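Local coordinates for protein thioredoxin (Thermosipho africanus, PDB 6MOS) that probably works as a thiol-disulfide oxidoreductase, passing reducing equivalents to protein disulfides through a redox-active Cys-X-X-Cys pair at the start of a helix, at residues Ala72-Phe77 with Ile83-Glu88. Numbering follows the deposited sequence.
Sequences AQKLVF and IILDKE
The CA atoms come nearest at Val76 and Ile83, still 9.7 Å apart, and the end of helix 69-73 meets strand residues 83-86 through side chains. The helix finishes in a Schellman motif: Leu75 adopts a positive phi of 63°, its amide N bonds back to Ala72 O at 3.2 Å, and the chain then runs on through Val76 in an extended conformation. This turn leaves Lys74 and Val76 both directed at the strand. The end of the Ile83 side chain receives them, CD1 lying 3.9 Å from Lys74 CE and 4.3 Å from Val76 CG2. Ile83 reaches this far because its chain is stretched at chi2 (-174°), which carries CD1 well beyond the branch point. Lys74, by contrast, is bent at both chi2 (-70°) and chi3, and its methylene chain passes obliquely across the isoleucine instead of running alongside it. CE thus lies against the apolar isoleucine, while NZ pairs with the carboxylate of Glu90 in a salt bridge through OE1 and also passes 4.3 Å from Leu85 CD2, on the same face of the strand. Thioredoxin folds cover their central sheet with helices, and here a short helix and its exit turn border one face. Strand 81-86 lies between antiparallel neighbours 29-34 and 89-95; Phe33 of the former touches both Val76 and Ile83, and Arg93 of the latter donates a hydrogen bond to Lys74 O. Ile84 turns to the opposite face, where Val103, Thr106 and Ile107 of helix 100-115 pack against it.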
loop_
_atom_site.group_PDB
_atom_site.type_symbol
_atom_site.label_atom_id
_atom_site.label_comp_id
_atom_site.label_asym_id
_atom_site.label_seq_id
_atom_site.Cartn_x
_atom_site.Cartn_y
_atom_site.Cartn_z
ATOM N N ALA A 72 -0.276 -7.629 -12.336
ATOM C CA ALA A 72 0.729 -8.243 -13.197
ATOM C C ALA A 72 1.506 -7.181 -13.964
ATOM O O ALA A 72 2.726 -7.296 -14.136
ATOM C CB ALA A 72 0.058 -9.236 -14.148
ATOM N N GLN A 73 0.820 -6.127 -14.409
ATOM C CA GLN A 73 1.490 -5.002 -15.054
ATOM C C GLN A 73 2.458 -4.307 -14.103
ATOM O O GLN A 73 3.562 -3.922 -14.507
ATOM C CB GLN A 73 0.455 -4.006 -15.574
ATOM C CG GLN A 73 1.035 -2.688 -16.088
ATOM C CD GLN A 73 -0.033 -1.613 -16.277
ATOM O OE1 GLN A 73 -1.075 -1.862 -16.886
ATOM N NE2 GLN A 73 0.225 -0.411 -15.749
ATOM N N LYS A 74 2.064 -4.136 -12.839
ATOM C CA LYS A 74 2.930 -3.503 -11.843
ATOM C C LYS A 74 4.001 -4.431 -11.290
ATOM O O LYS A 74 4.789 -3.993 -10.436
ATOM C CB LYS A 74 2.101 -2.971 -10.675
ATOM C CG LYS A 74 1.263 -1.767 -11.006
ATOM C CD LYS A 74 2.086 -0.507 -11.248
ATOM C CE LYS A 74 2.673 0.020 -9.946
ATOM N NZ LYS A 74 3.318 1.356 -10.131
ATOM N N LEU A 75 4.047 -5.692 -11.727
ATOM C CA LEU A 75 5.048 -6.659 -11.260
ATOM C C LEU A 75 4.897 -6.931 -9.762
ATOM O O LEU A 75 5.875 -7.032 -9.017
ATOM C CB LEU A 75 6.468 -6.199 -11.608
ATOM C CG LEU A 75 6.635 -5.830 -13.088
ATOM C CD1 LEU A 75 8.044 -5.345 -13.395
ATOM C CD2 LEU A 75 6.287 -7.023 -13.971
ATOM N N VAL A 76 3.651 -7.062 -9.323
ATOM C CA VAL A 76 3.314 -7.439 -7.956
ATOM C C VAL A 76 3.050 -8.935 -7.946
ATOM O O VAL A 76 2.154 -9.412 -8.653
ATOM C CB VAL A 76 2.082 -6.676 -7.454
ATOM C CG1 VAL A 76 1.627 -7.241 -6.099
ATOM C CG2 VAL A 76 2.378 -5.190 -7.392
ATOM N N PHE A 77 3.815 -9.670 -7.140
ATOM C CA PHE A 77 3.729 -11.122 -7.104
ATOM C C PHE A 77 3.441 -11.697 -5.735
ATOM O O PHE A 77 2.957 -12.829 -5.655
ATOM C CB PHE A 77 5.028 -11.742 -7.627
ATOM C CG PHE A 77 5.487 -11.135 -8.892
ATOM C CD1 PHE A 77 4.719 -11.252 -10.036
ATOM C CD2 PHE A 77 6.665 -10.422 -8.943
ATOM C CE1 PHE A 77 5.121 -10.673 -11.214
ATOM C CE2 PHE A 77 7.080 -9.845 -10.120
ATOM C CZ PHE A 77 6.306 -9.967 -11.258
ATOM N N ILE A 83 2.079 -0.084 -2.083
ATOM C CA ILE A 83 2.759 0.884 -2.931
ATOM C C ILE A 83 2.226 2.256 -2.555
ATOM O O ILE A 83 1.010 2.461 -2.528
ATOM C CB ILE A 83 2.548 0.593 -4.427
ATOM C CG1 ILE A 83 3.065 -0.807 -4.787
ATOM C CG2 ILE A 83 3.281 1.614 -5.286
ATOM C CD1 ILE A 83 3.028 -1.094 -6.271
ATOM N N ILE A 84 3.124 3.174 -2.202
ATOM C CA ILE A 84 2.760 4.567 -1.970
ATOM C C ILE A 84 3.074 5.351 -3.237
ATOM O O ILE A 84 4.165 5.216 -3.807
ATOM C CB ILE A 84 3.503 5.136 -0.748
ATOM C CG1 ILE A 84 3.259 4.237 0.473
ATOM C CG2 ILE A 84 3.040 6.553 -0.470
ATOM C CD1 ILE A 84 4.079 4.610 1.694
ATOM N N LEU A 85 2.116 6.146 -3.705
ATOM C CA LEU A 85 2.301 6.891 -4.940
ATOM C C LEU A 85 1.938 8.352 -4.735
ATOM O O LEU A 85 1.160 8.705 -3.842
ATOM C CB LEU A 85 1.459 6.323 -6.095
ATOM C CG LEU A 85 1.695 4.862 -6.479
ATOM C CD1 LEU A 85 0.646 3.972 -5.830
ATOM C CD2 LEU A 85 1.713 4.677 -7.982
ATOM N N ASP A 86 2.503 9.190 -5.600
ATOM C CA ASP A 86 2.165 10.604 -5.678
ATOM C C ASP A 86 2.170 10.993 -7.148
ATOM O O ASP A 86 3.207 10.885 -7.808
ATOM C CB ASP A 86 3.160 11.453 -4.890
ATOM C CG ASP A 86 2.787 12.920 -4.861
ATOM O OD1 ASP A 86 1.632 13.252 -5.208
ATOM O OD2 ASP A 86 3.650 13.739 -4.487
ATOM N N LYS A 87 1.022 11.441 -7.657
ATOM C CA LYS A 87 0.879 11.778 -9.077
ATOM C C LYS A 87 1.233 10.575 -9.952
ATOM O O LYS A 87 1.928 10.698 -10.963
ATOM C CB LYS A 87 1.731 12.999 -9.448
ATOM C CG LYS A 87 1.362 13.659 -10.779
ATOM C CD LYS A 87 2.574 13.763 -11.709
ATOM C CE LYS A 87 2.212 14.441 -13.030
ATOM N NZ LYS A 87 1.600 15.788 -12.826
ATOM N N GLU A 88 0.770 9.397 -9.539
ATOM C CA GLU A 88 1.029 8.121 -10.201
ATOM C C GLU A 88 2.507 7.740 -10.205
ATOM O O GLU A 88 2.888 6.773 -10.878
ATOM C CB GLU A 88 0.487 8.106 -11.638
ATOM C CG GLU A 88 -0.829 7.362 -11.803
ATOM C CD GLU A 88 -1.221 7.201 -13.256
ATOM O OE1 GLU A 88 -1.632 8.206 -13.877
ATOM O OE2 GLU A 88 -1.100 6.071 -13.782
#